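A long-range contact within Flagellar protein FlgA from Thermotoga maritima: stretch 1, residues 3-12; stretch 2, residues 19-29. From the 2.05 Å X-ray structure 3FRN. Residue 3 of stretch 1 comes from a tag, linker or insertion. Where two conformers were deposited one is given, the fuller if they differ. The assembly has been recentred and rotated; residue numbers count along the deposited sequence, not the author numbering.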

# COMPACT_ATOMS: atom_id res chain seq x y z
N LEU A 3 -14.70 -32.76 11.41
CA LEU A 3 -15.65 -32.37 10.37
C LEU A 3 -15.02 -31.31 9.47
O LEU A 3 -14.14 -30.56 9.91
CB LEU A 3 -16.94 -31.83 10.98
CG LEU A 3 -18.11 -32.79 11.20
CD1 LEU A 3 -19.27 -32.05 11.85
CD2 LEU A 3 -18.56 -33.44 9.89
N THR A 4 -15.48 -31.26 8.23
CA THR A 4 -15.10 -30.19 7.31
C THR A 4 -16.26 -29.23 7.19
O THR A 4 -17.28 -29.54 6.57
CB THR A 4 -14.70 -30.73 5.93
OG1 THR A 4 -13.63 -31.67 6.07
CG2 THR A 4 -14.25 -29.60 5.02
N LEU A 5 -16.11 -28.05 7.80
CA LEU A 5 -17.17 -27.06 7.81
C LEU A 5 -16.92 -26.03 6.72
O LEU A 5 -15.84 -25.46 6.62
CB LEU A 5 -17.26 -26.38 9.18
CG LEU A 5 -17.31 -27.30 10.40
CD1 LEU A 5 -16.94 -26.55 11.67
CD2 LEU A 5 -18.68 -27.97 10.56
N THR A 6 -17.94 -25.82 5.89
CA THR A 6 -17.88 -24.80 4.85
C THR A 6 -18.11 -23.41 5.45
O THR A 6 -19.05 -23.21 6.23
CB THR A 6 -18.89 -25.07 3.73
OG1 THR A 6 -18.79 -26.44 3.32
CG2 THR A 6 -18.62 -24.17 2.54
N LEU A 7 -17.25 -22.48 5.08
CA LEU A 7 -17.30 -21.12 5.60
C LEU A 7 -18.20 -20.22 4.75
O LEU A 7 -18.22 -20.35 3.52
CB LEU A 7 -15.89 -20.52 5.65
CG LEU A 7 -14.91 -21.13 6.66
CD1 LEU A 7 -13.49 -20.70 6.33
CD2 LEU A 7 -15.27 -20.72 8.08
N LYS A 8 -18.95 -19.35 5.41
CA LYS A 8 -19.71 -18.31 4.73
C LYS A 8 -18.73 -17.30 4.13
O LYS A 8 -17.62 -17.13 4.62
CB LYS A 8 -20.65 -17.60 5.70
CG LYS A 8 -21.83 -18.43 6.18
CD LYS A 8 -22.79 -17.56 6.99
CE LYS A 8 -24.00 -18.35 7.49
NZ LYS A 8 -23.73 -19.04 8.78
N GLU A 9 -19.14 -16.63 3.06
CA GLU A 9 -18.30 -15.62 2.43
C GLU A 9 -18.32 -14.34 3.26
O GLU A 9 -17.26 -13.79 3.59
CB GLU A 9 -18.76 -15.34 1.01
CG GLU A 9 -17.95 -14.28 0.28
CD GLU A 9 -18.64 -13.82 -0.99
OE1 GLU A 9 -17.98 -13.79 -2.05
OE2 GLU A 9 -19.84 -13.49 -0.94
N THR A 10 -19.52 -13.86 3.56
CA THR A 10 -19.70 -12.68 4.39
C THR A 10 -20.78 -12.90 5.46
O THR A 10 -21.58 -13.84 5.37
CB THR A 10 -20.08 -11.41 3.56
OG1 THR A 10 -21.38 -11.58 2.99
CG2 THR A 10 -19.06 -11.12 2.43
N LEU A 11 -20.79 -12.04 6.46
CA LEU A 11 -21.81 -12.06 7.50
C LEU A 11 -22.11 -10.64 7.99
O LEU A 11 -21.21 -9.90 8.35
CB LEU A 11 -21.35 -12.94 8.67
CG LEU A 11 -22.21 -12.90 9.94
CD1 LEU A 11 -23.60 -13.46 9.70
CD2 LEU A 11 -21.52 -13.64 11.06
N LEU A 12 -23.39 -10.27 8.00
CA LEU A 12 -23.82 -9.03 8.64
C LEU A 12 -24.22 -9.34 10.08
O LEU A 12 -25.14 -10.13 10.32
CB LEU A 12 -24.97 -8.38 7.88
CG LEU A 12 -25.56 -7.18 8.62
CD1 LEU A 12 -25.42 -5.91 7.80
CD2 LEU A 12 -27.01 -7.41 9.06
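Stretch 2 19-29: FLDDITIEKVE

Stretch 2 lies alongside stretch 1 and meets it at a single beta bridge, Leu-7 with Thr-24, where the CA atoms are 4.6 Å apart. The two chains run in opposite directions there: Thr-6 pairs with Ile-25 and Lys-8 with Ile-23. Near its start stretch 2 has a 3-10 segment, Leu-20 to Asp-22, and then passes the bridge in an irregular conformation. No long ladder forms. Together the stretches bury 646 Å².

Two backbone hydrogen bonds flank the bridge. Ile-25 N donates to Thr-6 O at 3.0 Å, and Lys-8 N donates to Ile-23 O at 3.0 Å. Both are close to linear. The same two carbonyls also receive CA-H...O contacts, Thr-24 CA to Thr-6 O at 3.3 Å and Leu-7 CA to Ile-23 O at 3.5 Å.

Leu-5 has the most surface covered, 87 Å². Leu-5 CD1 packs on Leu-20 CD2 at 3.9 Å, and Leu-5 CD2 lies 3.9 Å from Val-28 CG2. Leu-5 CB is 3.8 Å from Thr-24 CG2. Leu-5 thus meets the side chains of Leu-20, Thr-24 and Val-28, and Glu-26 CG lies 3.8 Å from Leu-5 CD2.

Lys-8 follows with 86 Å². Its CA-to-CB bond points sideways, but the chain extends through t, t at chi2 and chi3 and brings the amine to stretch 2. There Lys-8 NZ donates to Thr-24 O at 2.6 Å and to Asp-22 O at 2.9 Å. The charged end is thus held by backbone carbonyls.

Ile-23 and Thr-6 come next. Ile-23 CG2 is 4.1 Å from Leu-11 CD2. Thr-6 N donates to Glu-26 OE1 at 2.9 Å, so a side chain takes up this amide beyond the bridge. Thr-6 CG2 also touches Ile-25 CD1 at 3.7 Å.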

# COMPACT_ATOMS: atom_id res chain seq x y z
N PHE A 19 -19.86 -16.62 17.27
CA PHE A 19 -19.64 -18.04 17.43
C PHE A 19 -19.44 -18.69 16.08
O PHE A 19 -19.97 -18.21 15.08
CB PHE A 19 -20.83 -18.70 18.13
CG PHE A 19 -21.09 -18.19 19.51
CD1 PHE A 19 -20.37 -18.69 20.59
CD2 PHE A 19 -22.07 -17.24 19.74
CE1 PHE A 19 -20.62 -18.23 21.88
CE2 PHE A 19 -22.33 -16.78 21.03
CZ PHE A 19 -21.60 -17.27 22.10
N LEU A 20 -18.72 -19.81 16.06
CA LEU A 20 -18.46 -20.58 14.85
C LEU A 20 -19.70 -20.83 13.99
O LEU A 20 -19.64 -20.69 12.77
CB LEU A 20 -17.80 -21.92 15.22
CG LEU A 20 -17.37 -22.86 14.10
CD1 LEU A 20 -16.29 -22.23 13.22
CD2 LEU A 20 -16.88 -24.16 14.70
N ASP A 21 -20.83 -21.16 14.62
CA ASP A 21 -22.10 -21.39 13.92
C ASP A 21 -22.52 -20.23 13.02
O ASP A 21 -23.17 -20.45 11.99
CB ASP A 21 -23.23 -21.68 14.92
CG ASP A 21 -24.53 -22.11 14.24
OD1 ASP A 21 -25.57 -21.47 14.50
OD2 ASP A 21 -24.51 -23.07 13.44
N ASP A 22 -22.15 -19.02 13.42
CA ASP A 22 -22.46 -17.80 12.67
C ASP A 22 -21.74 -17.72 11.32
O ASP A 22 -22.28 -17.16 10.36
CB ASP A 22 -22.14 -16.55 13.49
CG ASP A 22 -22.93 -16.47 14.79
OD1 ASP A 22 -24.11 -16.89 14.79
OD2 ASP A 22 -22.38 -15.99 15.80
N ILE A 23 -20.54 -18.29 11.25
CA ILE A 23 -19.75 -18.24 10.01
C ILE A 23 -19.64 -19.56 9.25
O ILE A 23 -18.77 -19.71 8.40
CB ILE A 23 -18.33 -17.68 10.26
CG1 ILE A 23 -17.55 -18.61 11.19
CG2 ILE A 23 -18.39 -16.27 10.80
CD1 ILE A 23 -16.24 -18.03 11.64
N THR A 24 -20.50 -20.52 9.57
CA THR A 24 -20.54 -21.78 8.83
C THR A 24 -21.90 -21.98 8.17
O THR A 24 -22.92 -21.48 8.65
CB THR A 24 -20.21 -23.01 9.72
OG1 THR A 24 -21.03 -23.02 10.89
CG2 THR A 24 -18.74 -23.00 10.13
N ILE A 25 -21.91 -22.71 7.06
CA ILE A 25 -23.14 -23.01 6.33
C ILE A 25 -23.98 -24.06 7.07
O ILE A 25 -25.20 -23.93 7.15
CB ILE A 25 -22.84 -23.43 4.86
CG1 ILE A 25 -22.18 -22.26 4.11
CG2 ILE A 25 -24.11 -23.87 4.14
CD1 ILE A 25 -21.92 -22.52 2.64
N GLU A 26 -23.33 -25.08 7.62
CA GLU A 26 -24.03 -26.10 8.41
C GLU A 26 -24.20 -25.69 9.87
O GLU A 26 -23.44 -24.88 10.39
CB GLU A 26 -23.33 -27.46 8.31
CG GLU A 26 -21.82 -27.42 8.50
CD GLU A 26 -21.06 -27.46 7.18
OE1 GLU A 26 -20.63 -26.39 6.71
OE2 GLU A 26 -20.91 -28.56 6.62
N LYS A 27 -25.22 -26.25 10.53
CA LYS A 27 -25.50 -25.98 11.93
C LYS A 27 -24.51 -26.68 12.86
O LYS A 27 -24.40 -27.90 12.85
CB LYS A 27 -26.94 -26.40 12.30
CG LYS A 27 -28.05 -25.49 11.77
CD LYS A 27 -28.27 -24.25 12.64
CE LYS A 27 -27.63 -23.01 12.03
NZ LYS A 27 -28.04 -21.77 12.74
N VAL A 28 -23.79 -25.89 13.64
CA VAL A 28 -22.89 -26.41 14.66
C VAL A 28 -23.28 -25.83 16.01
O VAL A 28 -23.66 -24.66 16.10
CB VAL A 28 -21.41 -26.05 14.37
CG1 VAL A 28 -20.46 -27.00 15.12
CG2 VAL A 28 -21.10 -26.05 12.87
N GLU A 29 -23.22 -26.65 17.05
CA GLU A 29 -23.41 -26.14 18.40
C GLU A 29 -22.04 -25.86 19.03
O GLU A 29 -21.19 -26.74 19.11
CB GLU A 29 -24.27 -27.08 19.27
CG GLU A 29 -23.89 -28.57 19.25
CD GLU A 29 -24.65 -29.37 18.20
OE1 GLU A 29 -25.57 -30.14 18.58
OE2 GLU A 29 -24.34 -29.23 17.00